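Side-chain contacts in Cas13d (uncultured Ruminococcus sp, PDB 6IV9), which binds a CRISPR RNA and uses two HEPN domains to mature that guide and cleave target RNA: residues N79-E84 against L532-S537; E543-L546 against Y550-F553; C859-G864 against K887-A892; A743-A748 against A892-F897. The protein carries 2 engineered substitutions. All coordinates share one frame; numbering follows the deposited sequence.

Interaction 1. Residues N79-E84 against L532-S537. With nucleotides of chain B.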
# COMPACT_ATOMS: atom_id res chain seq x y z
N ASN A 79 -15.64 -5.05 -12.46
CA ASN A 79 -16.00 -6.01 -11.40
C ASN A 79 -17.49 -6.38 -11.44
O ASN A 79 -17.92 -7.08 -10.57
CB ASN A 79 -15.55 -5.57 -10.02
CG ASN A 79 -15.51 -6.74 -9.08
OD1 ASN A 79 -15.22 -7.85 -9.50
ND2 ASN A 79 -15.84 -6.52 -7.83
N SER A 80 -18.22 -5.91 -12.43
CA SER A 80 -19.66 -6.22 -12.54
C SER A 80 -19.88 -7.70 -12.83
O SER A 80 -19.14 -8.27 -13.60
CB SER A 80 -20.29 -5.39 -13.57
OG SER A 80 -20.09 -4.04 -13.25
N ALA A 81 -20.95 -8.24 -12.26
CA ALA A 81 -21.37 -9.64 -12.42
C ALA A 81 -22.62 -9.70 -13.30
O ALA A 81 -23.48 -8.88 -13.13
CB ALA A 81 -21.66 -10.24 -11.08
N VAL A 82 -22.64 -10.62 -14.25
CA VAL A 82 -23.86 -10.84 -15.07
C VAL A 82 -24.47 -12.13 -14.56
O VAL A 82 -23.82 -13.15 -14.68
CB VAL A 82 -23.50 -10.96 -16.56
CG1 VAL A 82 -24.69 -11.40 -17.39
CG2 VAL A 82 -22.91 -9.68 -17.11
N LEU A 83 -25.65 -12.07 -13.96
CA LEU A 83 -26.27 -13.33 -13.50
C LEU A 83 -26.64 -14.10 -14.76
O LEU A 83 -27.34 -13.56 -15.60
CB LEU A 83 -27.50 -13.03 -12.66
CG LEU A 83 -27.23 -12.92 -11.16
CD1 LEU A 83 -28.39 -12.27 -10.45
CD2 LEU A 83 -26.95 -14.29 -10.60
N GLU A 84 -26.16 -15.33 -14.88
CA GLU A 84 -26.42 -16.09 -16.11
C GLU A 84 -27.45 -17.18 -15.88
O GLU A 84 -28.39 -17.27 -16.64
CB GLU A 84 -25.12 -16.74 -16.58
CG GLU A 84 -24.09 -15.75 -17.10
CD GLU A 84 -24.24 -15.39 -18.57
OE1 GLU A 84 -25.22 -15.78 -19.16
OE2 GLU A 84 -23.38 -14.71 -19.08
N LEU A 532 -23.48 -7.30 -2.45
CA LEU A 532 -24.79 -6.78 -1.99
C LEU A 532 -25.75 -6.75 -3.17
O LEU A 532 -26.85 -7.17 -3.04
CB LEU A 532 -24.60 -5.37 -1.43
CG LEU A 532 -23.96 -5.28 -0.05
CD1 LEU A 532 -23.68 -3.85 0.32
CD2 LEU A 532 -24.82 -5.94 0.99
N LYS A 533 -25.29 -6.27 -4.31
CA LYS A 533 -26.14 -6.20 -5.52
C LYS A 533 -26.64 -7.59 -5.91
O LYS A 533 -27.78 -7.70 -6.26
CB LYS A 533 -25.35 -5.53 -6.65
CG LYS A 533 -26.10 -5.49 -7.96
CD LYS A 533 -25.39 -4.71 -9.03
CE LYS A 533 -24.84 -3.40 -8.53
NZ LYS A 533 -24.87 -2.37 -9.59
N ILE A 534 -25.80 -8.61 -5.84
CA ILE A 534 -26.24 -9.98 -6.20
C ILE A 534 -27.29 -10.45 -5.19
O ILE A 534 -28.32 -10.93 -5.61
CB ILE A 534 -25.03 -10.93 -6.23
CG1 ILE A 534 -24.21 -10.75 -7.50
CG2 ILE A 534 -25.46 -12.37 -6.05
CD1 ILE A 534 -22.78 -11.16 -7.34
N MET A 535 -27.01 -10.29 -3.90
CA MET A 535 -27.95 -10.77 -2.86
C MET A 535 -29.31 -10.07 -2.97
O MET A 535 -30.30 -10.70 -2.70
CB MET A 535 -27.35 -10.62 -1.46
CG MET A 535 -26.29 -11.64 -1.19
SD MET A 535 -25.67 -11.69 0.49
CE MET A 535 -24.72 -10.18 0.49
N LYS A 536 -29.32 -8.81 -3.39
CA LYS A 536 -30.56 -8.01 -3.47
C LYS A 536 -31.27 -8.24 -4.80
O LYS A 536 -32.35 -7.69 -4.99
CB LYS A 536 -30.25 -6.53 -3.28
CG LYS A 536 -29.89 -6.13 -1.86
CD LYS A 536 -29.33 -4.75 -1.78
CE LYS A 536 -28.81 -4.40 -0.41
NZ LYS A 536 -29.78 -4.77 0.65
N SER A 537 -30.69 -9.06 -5.67
CA SER A 537 -31.26 -9.32 -7.01
C SER A 537 -32.60 -10.07 -6.87
O SER A 537 -32.78 -10.76 -5.91
CB SER A 537 -30.30 -10.10 -7.85
OG SER A 537 -30.19 -11.43 -7.40
P A B 29 -7.61 -13.22 -4.65
OP1 A B 29 -7.81 -11.81 -4.68
OP2 A B 29 -8.43 -14.12 -3.81
O5' A B 29 -7.69 -13.65 -6.18
C5' A B 29 -7.38 -15.00 -6.56
C4' A B 29 -8.29 -15.39 -7.69
O4' A B 29 -9.66 -15.32 -7.20
C3' A B 29 -8.29 -14.45 -8.88
O3' A B 29 -7.13 -14.63 -9.70
C2' A B 29 -9.62 -14.82 -9.53
O2' A B 29 -9.53 -16.05 -10.24
C1' A B 29 -10.51 -14.99 -8.28
N9 A B 29 -11.18 -13.77 -7.93
C8 A B 29 -10.81 -12.80 -7.03
N7 A B 29 -11.56 -11.73 -7.08
C5 A B 29 -12.46 -12.00 -8.10
C6 A B 29 -13.48 -11.24 -8.68
N6 A B 29 -13.82 -10.02 -8.27
N1 A B 29 -14.18 -11.80 -9.69
C2 A B 29 -13.86 -13.03 -10.09
N3 A B 29 -12.90 -13.83 -9.64
C4 A B 29 -12.21 -13.23 -8.66
O HOH W 1 -21.97 -3.49 -10.92
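Leu83 turns CG away from its own carbonyl carbon (chi1 -92°) and stretches on through chi2, which carries CD1 over to Ser537, while Ile534, extended at chi2 (155°), pushes CD1 toward Ala81. Two small contacts result. Ala81 CB meets Ile534 CD1 at 4.0 Å, and Leu83 CD1 sits 3.6 Å from Ser537 OG and 3.9 Å from Ser537 CB. That hydroxyl is held by two bonds: Ser537 OG donates to Ile534 O at 2.6 Å in the carbonyl plane and also takes up Val540 N. Ser537 N reaches Ile534 O as well, so two donors from just past the end of helix 511-535 grip one carbonyl of its last turn. Here that turn packs on strand 81-88, the third strand of a four-stranded antiparallel sheet in the N-terminal part of the chain; Ile534 also touches Leu64 on the edge strand 60-65. Beside these contacts a water 3.0 Å from Ser80 OG makes a weak bond with Lys533 NZ. One residue before Ser80 the loop turns to the guide RNA: N6 of A29 of chain B donates to Asn79 OD1 at 2.9 Å, with an N-H...O angle of 147°. Lys61 NZ is a second partner of that oxygen, and Asn79 ND2 makes a weak hydrogen bond to Asn527 OD1.

Interaction 2. Residues E543-L546 against Y550-F553; sequences ECEL and YKLF
The chain turns sharply between Leu546 and Tyr550, whose CA atoms come within 5.8 Å, and then winds into a 3-10 turn in which Phe553 N bonds Tyr550 O. Leu546 fills the bend with both of its methyls. CD1 lies 3.5 Å from Tyr550 O and 3.7 Å from Phe553 CB, while CD2 faces Tyr550 CB at 4.2 Å; the leucine runs at about a right angle to both aromatic side chains, touching their stems and leaving the rings to pack on other residues. Phe553 reaches Tyr304 and Phe525, and Tyr550 meets Phe159. An alanine at Leu546 lacks both methyls and would probably leave a gap beside the CB atoms of Tyr550 and Phe553. Lys551 starts off away from the partner segment, but the bend at chi2 (-57°) brings its amine back, and Lys551 NZ donates to Leu546 O at 2.7 Å, nearly in line with the carbonyl (168°). Glu545 OE1 stays 4.4 Å from Lys551 NZ, too far for a salt bridge, though its charge may still favour the amine's position. The arrangement is a turn with a 3-10 segment within the long connection between helices 511-535 and 556-570, its bend closed by a lysine-to-carbonyl bond and a leucine packed inside.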
# COMPACT_ATOMS: atom_id res chain seq x y z
N GLU A 543 -31.82 -12.23 2.37
CA GLU A 543 -31.72 -11.13 3.35
C GLU A 543 -30.25 -10.79 3.55
O GLU A 543 -29.46 -11.69 3.64
CB GLU A 543 -32.30 -11.61 4.67
CG GLU A 543 -32.37 -10.56 5.75
CD GLU A 543 -32.67 -11.15 7.12
OE1 GLU A 543 -33.40 -12.18 7.19
OE2 GLU A 543 -32.18 -10.58 8.12
N CYS A 544 -29.92 -9.51 3.54
CA CYS A 544 -28.52 -9.08 3.79
C CYS A 544 -28.54 -7.73 4.48
O CYS A 544 -27.98 -6.81 3.96
CB CYS A 544 -27.72 -9.03 2.50
SG CYS A 544 -28.53 -8.10 1.19
N GLU A 545 -29.19 -7.65 5.63
CA GLU A 545 -29.23 -6.39 6.38
C GLU A 545 -28.00 -6.35 7.28
O GLU A 545 -27.89 -7.15 8.16
CB GLU A 545 -30.52 -6.30 7.20
CG GLU A 545 -30.62 -5.05 8.02
CD GLU A 545 -31.98 -4.76 8.63
OE1 GLU A 545 -32.54 -3.70 8.34
OE2 GLU A 545 -32.48 -5.61 9.37
N LEU A 546 -27.09 -5.45 7.00
CA LEU A 546 -25.87 -5.35 7.82
C LEU A 546 -26.26 -4.82 9.19
O LEU A 546 -27.13 -4.00 9.24
CB LEU A 546 -24.91 -4.39 7.12
CG LEU A 546 -24.23 -4.97 5.89
CD1 LEU A 546 -23.70 -3.87 5.01
CD2 LEU A 546 -23.14 -5.93 6.28
N TYR A 550 -21.90 -1.77 10.77
CA TYR A 550 -21.46 -1.97 9.37
C TYR A 550 -22.36 -1.32 8.32
O TYR A 550 -22.19 -1.62 7.16
CB TYR A 550 -21.34 -3.46 9.13
CG TYR A 550 -20.37 -4.11 10.08
CD1 TYR A 550 -19.02 -3.88 9.96
CD2 TYR A 550 -20.81 -4.92 11.10
CE1 TYR A 550 -18.11 -4.48 10.80
CE2 TYR A 550 -19.91 -5.53 11.96
CZ TYR A 550 -18.56 -5.31 11.81
OH TYR A 550 -17.65 -5.89 12.64
N LYS A 551 -23.19 -0.37 8.72
CA LYS A 551 -24.15 0.32 7.82
C LYS A 551 -23.42 1.08 6.71
O LYS A 551 -23.99 1.26 5.66
CB LYS A 551 -24.99 1.31 8.60
CG LYS A 551 -25.89 0.67 9.63
CD LYS A 551 -26.79 -0.34 9.01
CE LYS A 551 -28.10 -0.48 9.75
NZ LYS A 551 -28.69 -1.80 9.47
N LEU A 552 -22.18 1.45 6.95
CA LEU A 552 -21.38 2.22 5.97
C LEU A 552 -21.26 1.43 4.67
O LEU A 552 -21.31 2.02 3.64
CB LEU A 552 -19.98 2.46 6.54
CG LEU A 552 -19.00 3.07 5.56
CD1 LEU A 552 -19.26 4.54 5.38
CD2 LEU A 552 -17.57 2.83 6.00
N PHE A 553 -21.19 0.10 4.75
CA PHE A 553 -20.99 -0.80 3.59
C PHE A 553 -22.16 -0.76 2.61
O PHE A 553 -22.01 -1.11 1.47
CB PHE A 553 -20.59 -2.20 4.04
CG PHE A 553 -19.18 -2.20 4.55
CD1 PHE A 553 -18.13 -2.07 3.67
CD2 PHE A 553 -18.91 -2.24 5.89
CE1 PHE A 553 -16.83 -2.04 4.13
CE2 PHE A 553 -17.61 -2.21 6.35
CZ PHE A 553 -16.58 -2.11 5.47

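Interaction 3. Residues C859-G864 against K887-A892; sequences CITKRG and KDFVKA
At the edge of the Phe889 ring, close to its plane, sits the methyl of Thr861, with CG2 3.7 Å from Phe889 CE2; Tyr875 stacks on the ring from the stretch of chain between the two segments. This is helix-to-helix packing in what is probably the second HEPN domain, an all-helical fold: the start of helix 887-893 is set against the end of helix 848-861. The backbones stand well apart, 10.5 Å between the CA atoms of Ile860 and Phe889, and the phenylalanine bridges that gap. With CG anti to the backbone N, chi1 (-162°) aims the ring at helix 848-861, its CE2-CZ end leading, while chi2 near 5° sets the spin that presents its edge to Thr861 CG2. Gln857, one turn earlier on helix 848-861, also touches Phe889, and Met818 of helix 816-827 adds a further apolar neighbour. On the threonine the two branches divide the work: OG1, at chi1 60°, turns back to bond Gln857 O within its own helix, which leaves CG2 to meet the ring. Ile860 likewise offers its CG2 branch, while its CG1 arm leads away from the phenylalanine. The two methyls converge on a single atom, Phe889 CZ, with Thr861 CG2 3.9 Å and Ile860 CG2 4.1 Å from it.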
# COMPACT_ATOMS: atom_id res chain seq x y z
N CYS A 859 17.21 -9.37 18.56
CA CYS A 859 16.40 -8.51 19.44
C CYS A 859 15.69 -9.37 20.49
O CYS A 859 15.60 -8.95 21.61
CB CYS A 859 15.34 -7.75 18.66
SG CYS A 859 15.97 -6.51 17.51
N ILE A 860 15.14 -10.50 20.09
CA ILE A 860 14.40 -11.38 21.04
C ILE A 860 15.32 -11.94 22.12
O ILE A 860 14.90 -12.02 23.25
CB ILE A 860 13.68 -12.52 20.30
CG1 ILE A 860 12.64 -12.01 19.31
CG2 ILE A 860 13.08 -13.51 21.28
CD1 ILE A 860 11.37 -11.59 19.94
N THR A 861 16.53 -12.35 21.74
CA THR A 861 17.46 -13.01 22.67
C THR A 861 18.32 -12.02 23.45
O THR A 861 19.05 -12.46 24.29
CB THR A 861 18.33 -14.02 21.93
OG1 THR A 861 19.07 -13.31 20.95
CG2 THR A 861 17.52 -15.12 21.31
N LYS A 862 18.24 -10.74 23.16
CA LYS A 862 19.05 -9.75 23.90
C LYS A 862 18.71 -9.86 25.38
O LYS A 862 17.54 -9.83 25.73
CB LYS A 862 18.75 -8.35 23.37
CG LYS A 862 19.65 -7.26 23.91
CD LYS A 862 19.03 -5.91 23.80
CE LYS A 862 19.93 -4.83 24.34
NZ LYS A 862 21.33 -5.30 24.48
N ARG A 863 19.74 -9.97 26.23
CA ARG A 863 19.55 -10.07 27.70
C ARG A 863 19.52 -8.66 28.30
O ARG A 863 20.57 -8.00 28.31
CB ARG A 863 20.67 -10.91 28.32
CG ARG A 863 20.19 -12.14 29.08
CD ARG A 863 20.03 -13.35 28.17
NE ARG A 863 21.29 -13.77 27.59
CZ ARG A 863 22.12 -14.66 28.13
NH1 ARG A 863 22.03 -14.94 29.42
NH2 ARG A 863 23.02 -15.26 27.39
N GLY A 864 18.34 -8.23 28.76
CA GLY A 864 18.18 -6.89 29.36
C GLY A 864 19.25 -6.59 30.39
O GLY A 864 19.47 -7.43 31.28
N LYS A 887 16.32 -21.46 11.44
CA LYS A 887 15.02 -21.82 10.82
C LYS A 887 14.03 -22.33 11.86
O LYS A 887 12.90 -21.92 11.81
CB LYS A 887 15.25 -22.80 9.68
CG LYS A 887 15.99 -22.20 8.50
CD LYS A 887 16.02 -23.06 7.28
CE LYS A 887 16.85 -22.42 6.18
NZ LYS A 887 16.76 -23.16 4.91
N ASP A 888 14.47 -23.16 12.79
CA ASP A 888 13.58 -23.71 13.84
C ASP A 888 13.05 -22.59 14.74
O ASP A 888 12.01 -22.78 15.30
CB ASP A 888 14.28 -24.79 14.64
CG ASP A 888 14.27 -26.13 13.94
OD1 ASP A 888 13.82 -26.18 12.79
OD2 ASP A 888 14.72 -27.08 14.54
N PHE A 889 13.85 -21.57 14.97
CA PHE A 889 13.48 -20.43 15.84
C PHE A 889 12.34 -19.64 15.19
O PHE A 889 11.48 -19.18 15.88
CB PHE A 889 14.74 -19.61 16.14
CG PHE A 889 14.67 -18.68 17.32
CD1 PHE A 889 13.57 -18.63 18.13
CD2 PHE A 889 15.72 -17.83 17.59
CE1 PHE A 889 13.52 -17.76 19.20
CE2 PHE A 889 15.67 -16.95 18.65
CZ PHE A 889 14.57 -16.92 19.45
N VAL A 890 12.38 -19.49 13.87
CA VAL A 890 11.29 -18.78 13.14
C VAL A 890 10.00 -19.58 13.34
O VAL A 890 9.02 -19.00 13.68
CB VAL A 890 11.63 -18.66 11.64
CG1 VAL A 890 10.47 -18.10 10.86
CG2 VAL A 890 12.88 -17.86 11.40
N LYS A 891 10.06 -20.89 13.17
CA LYS A 891 8.86 -21.74 13.32
C LYS A 891 8.31 -21.66 14.75
O LYS A 891 7.12 -21.60 14.90
CB LYS A 891 9.18 -23.17 12.90
CG LYS A 891 9.75 -23.29 11.50
CD LYS A 891 9.56 -24.63 10.88
CE LYS A 891 10.47 -25.69 11.45
NZ LYS A 891 10.08 -27.05 11.02
N ALA A 892 9.18 -21.68 15.75
CA ALA A 892 8.73 -21.59 17.15
C ALA A 892 8.08 -20.23 17.39
O ALA A 892 7.01 -20.18 17.95
CB ALA A 892 9.93 -21.76 18.04

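Interaction 4. Residues A743-A748 against A892-F897; sequences ARYVIA and ALNSPF. With nucleotides of chain B.
From CB, which does not itself head for the partner segment, Tyr745 sets CG beside its backbone N (chi1 -61°), and this swings the ring toward Asn894. CD2 begins the approach; CE2 makes it, 3.7 Å from Asn894 OD1 and 4.1 Å from Asn894 ND2. The oxygen lies in the ring plane at the edge, and ring and amide are only 21° apart. At the tip, Tyr745 OH bonds Leu907 O and His853 NE2, while Asn894 OD1 has Tyr822 OH as its polar partner and Asn894 ND2 has Ser908 OG, so both buried polar ends are satisfied. One turn on, Ala748 CB sits squarely over the Phe897 ring, 3.6 Å from its centroid and 6° off the normal, a CH-pi contact. The scaffold is the long helix 713-760, which receives on one side the turn that follows helix 887-893, probably inside the second HEPN domain. That turn is closed by Ser895 OG, which donates to Ala892 O at 2.7 Å. Other residues of the long helix meet the guide RNA. Arg744, bent at chi2 and chi3, lays a guanidinium face against A27 of chain B, whose N3 stands 3.3 Å above the plane, toward its rim; Arg744 NH1 packs 3.2 Å from C2 of that base, while its hydrogen bond goes to Phe913 O. With a leucine in its place, Phe913 O would probably lose this donor and the adenine face its flat, charged neighbour. Ile747 CG2 touches OP1 of the same nucleotide at 3.3 Å.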
# COMPACT_ATOMS: atom_id res chain seq x y z
N ALA A 743 5.44 -5.94 7.70
CA ALA A 743 3.99 -5.80 7.47
C ALA A 743 3.31 -7.18 7.44
O ALA A 743 2.21 -7.28 7.92
CB ALA A 743 3.77 -5.05 6.19
N ARG A 744 3.98 -8.19 6.91
CA ARG A 744 3.38 -9.55 6.83
C ARG A 744 3.10 -10.07 8.25
O ARG A 744 2.14 -10.75 8.43
CB ARG A 744 4.31 -10.50 6.08
CG ARG A 744 4.52 -10.13 4.62
CD ARG A 744 3.27 -10.46 3.84
NE ARG A 744 3.12 -11.87 3.68
CZ ARG A 744 3.90 -12.63 2.93
NH1 ARG A 744 4.77 -12.07 2.12
NH2 ARG A 744 3.81 -13.93 2.99
N TYR A 745 4.04 -9.81 9.15
CA TYR A 745 3.95 -10.21 10.58
C TYR A 745 2.87 -9.41 11.30
O TYR A 745 2.19 -9.94 12.15
CB TYR A 745 5.35 -10.29 11.20
CG TYR A 745 6.17 -11.32 10.48
CD1 TYR A 745 6.89 -10.98 9.35
CD2 TYR A 745 6.14 -12.64 10.85
CE1 TYR A 745 7.61 -11.92 8.65
CE2 TYR A 745 6.85 -13.60 10.16
CZ TYR A 745 7.58 -13.24 9.04
OH TYR A 745 8.26 -14.18 8.34
N VAL A 746 2.74 -8.15 10.94
CA VAL A 746 1.69 -7.27 11.52
C VAL A 746 0.33 -7.86 11.16
O VAL A 746 -0.51 -7.92 12.00
CB VAL A 746 1.83 -5.83 11.04
CG1 VAL A 746 0.64 -5.01 11.50
CG2 VAL A 746 3.14 -5.21 11.50
N ILE A 747 0.17 -8.31 9.92
CA ILE A 747 -1.12 -8.93 9.50
C ILE A 747 -1.33 -10.18 10.36
O ILE A 747 -2.42 -10.40 10.82
CB ILE A 747 -1.09 -9.28 8.00
CG1 ILE A 747 -1.05 -8.02 7.13
CG2 ILE A 747 -2.22 -10.21 7.64
CD1 ILE A 747 -0.79 -8.31 5.69
N ALA A 748 -0.27 -10.95 10.58
CA ALA A 748 -0.41 -12.18 11.36
C ALA A 748 -0.90 -11.86 12.79
O ALA A 748 -1.78 -12.56 13.27
CB ALA A 748 0.90 -12.91 11.37
N ALA A 892 9.18 -21.68 15.75
CA ALA A 892 8.73 -21.59 17.15
C ALA A 892 8.08 -20.23 17.39
O ALA A 892 7.01 -20.18 17.95
CB ALA A 892 9.93 -21.76 18.04
N LEU A 893 8.71 -19.17 16.91
CA LEU A 893 8.18 -17.80 17.09
C LEU A 893 6.83 -17.63 16.39
O LEU A 893 6.01 -16.93 16.89
CB LEU A 893 9.22 -16.80 16.60
CG LEU A 893 10.42 -16.63 17.51
CD1 LEU A 893 11.48 -15.78 16.86
CD2 LEU A 893 10.01 -16.07 18.86
N ASN A 894 6.65 -18.30 15.25
CA ASN A 894 5.43 -18.21 14.41
C ASN A 894 4.37 -19.21 14.85
O ASN A 894 3.30 -19.17 14.31
CB ASN A 894 5.77 -18.48 12.95
CG ASN A 894 6.43 -17.31 12.25
OD1 ASN A 894 6.37 -16.20 12.74
ND2 ASN A 894 7.01 -17.56 11.10
N SER A 895 4.62 -19.98 15.90
CA SER A 895 3.71 -21.05 16.37
C SER A 895 2.32 -20.50 16.72
O SER A 895 1.36 -21.17 16.49
CB SER A 895 4.30 -21.91 17.46
OG SER A 895 4.58 -21.16 18.61
N PRO A 896 2.17 -19.26 17.22
CA PRO A 896 0.86 -18.70 17.49
C PRO A 896 -0.02 -18.59 16.23
O PRO A 896 -1.19 -18.56 16.36
CB PRO A 896 1.18 -17.30 18.02
CG PRO A 896 2.53 -17.45 18.63
CD PRO A 896 3.24 -18.42 17.72
N PHE A 897 0.61 -18.51 15.06
CA PHE A 897 -0.06 -18.35 13.74
C PHE A 897 -0.32 -19.71 13.12
O PHE A 897 -0.91 -19.77 12.08
CB PHE A 897 0.82 -17.53 12.80
CG PHE A 897 1.37 -16.27 13.42
CD1 PHE A 897 0.58 -15.50 14.25
CD2 PHE A 897 2.66 -15.87 13.18
CE1 PHE A 897 1.08 -14.35 14.82
CE2 PHE A 897 3.16 -14.72 13.75
CZ PHE A 897 2.37 -13.96 14.57
P A B 27 -2.18 -13.30 5.06
OP1 A B 27 -1.30 -13.04 6.25
OP2 A B 27 -3.62 -13.39 5.30
O5' A B 27 -2.12 -12.21 3.93
C5' A B 27 -0.81 -11.78 3.50
C4' A B 27 -0.95 -10.75 2.45
O4' A B 27 0.34 -10.28 2.05
C3' A B 27 -1.59 -11.24 1.15
O3' A B 27 -2.91 -10.76 1.03
C2' A B 27 -0.72 -10.63 0.04
O2' A B 27 -1.51 -9.93 -0.92
C1' A B 27 0.19 -9.68 0.83
N9 A B 27 1.51 -9.50 0.23
C8 A B 27 2.07 -8.28 -0.06
N7 A B 27 3.21 -8.36 -0.68
C5 A B 27 3.44 -9.73 -0.79
C6 A B 27 4.51 -10.47 -1.32
N6 A B 27 5.58 -9.91 -1.90
N1 A B 27 4.41 -11.82 -1.30
C2 A B 27 3.34 -12.37 -0.72
N3 A B 27 2.31 -11.78 -0.13
C4 A B 27 2.41 -10.44 -0.21

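The four contacts follow one another from the N-terminal sheet to the C-terminal helices, except that interaction 3 falls within the span bridged by interaction 4. Interactions 1 and 2 have centres 16 Å apart and touch directly: Leu532 and Met535 of helix 511-535 pack on Phe553 and Cys544 of the following loop. Interactions 3 and 4, 13 Å apart between centres, share Ala892 and helix 887-893. The two pairs lie apart, from 31 Å between the centres of interactions 2 and 4 to 49 Å between those of 1 and 3. Interactions 1 and 4 meet different nucleotides of the same guide, A29 and A27 of chain B, so the RNA spans both the N-terminal sheet and the C-terminal helical region.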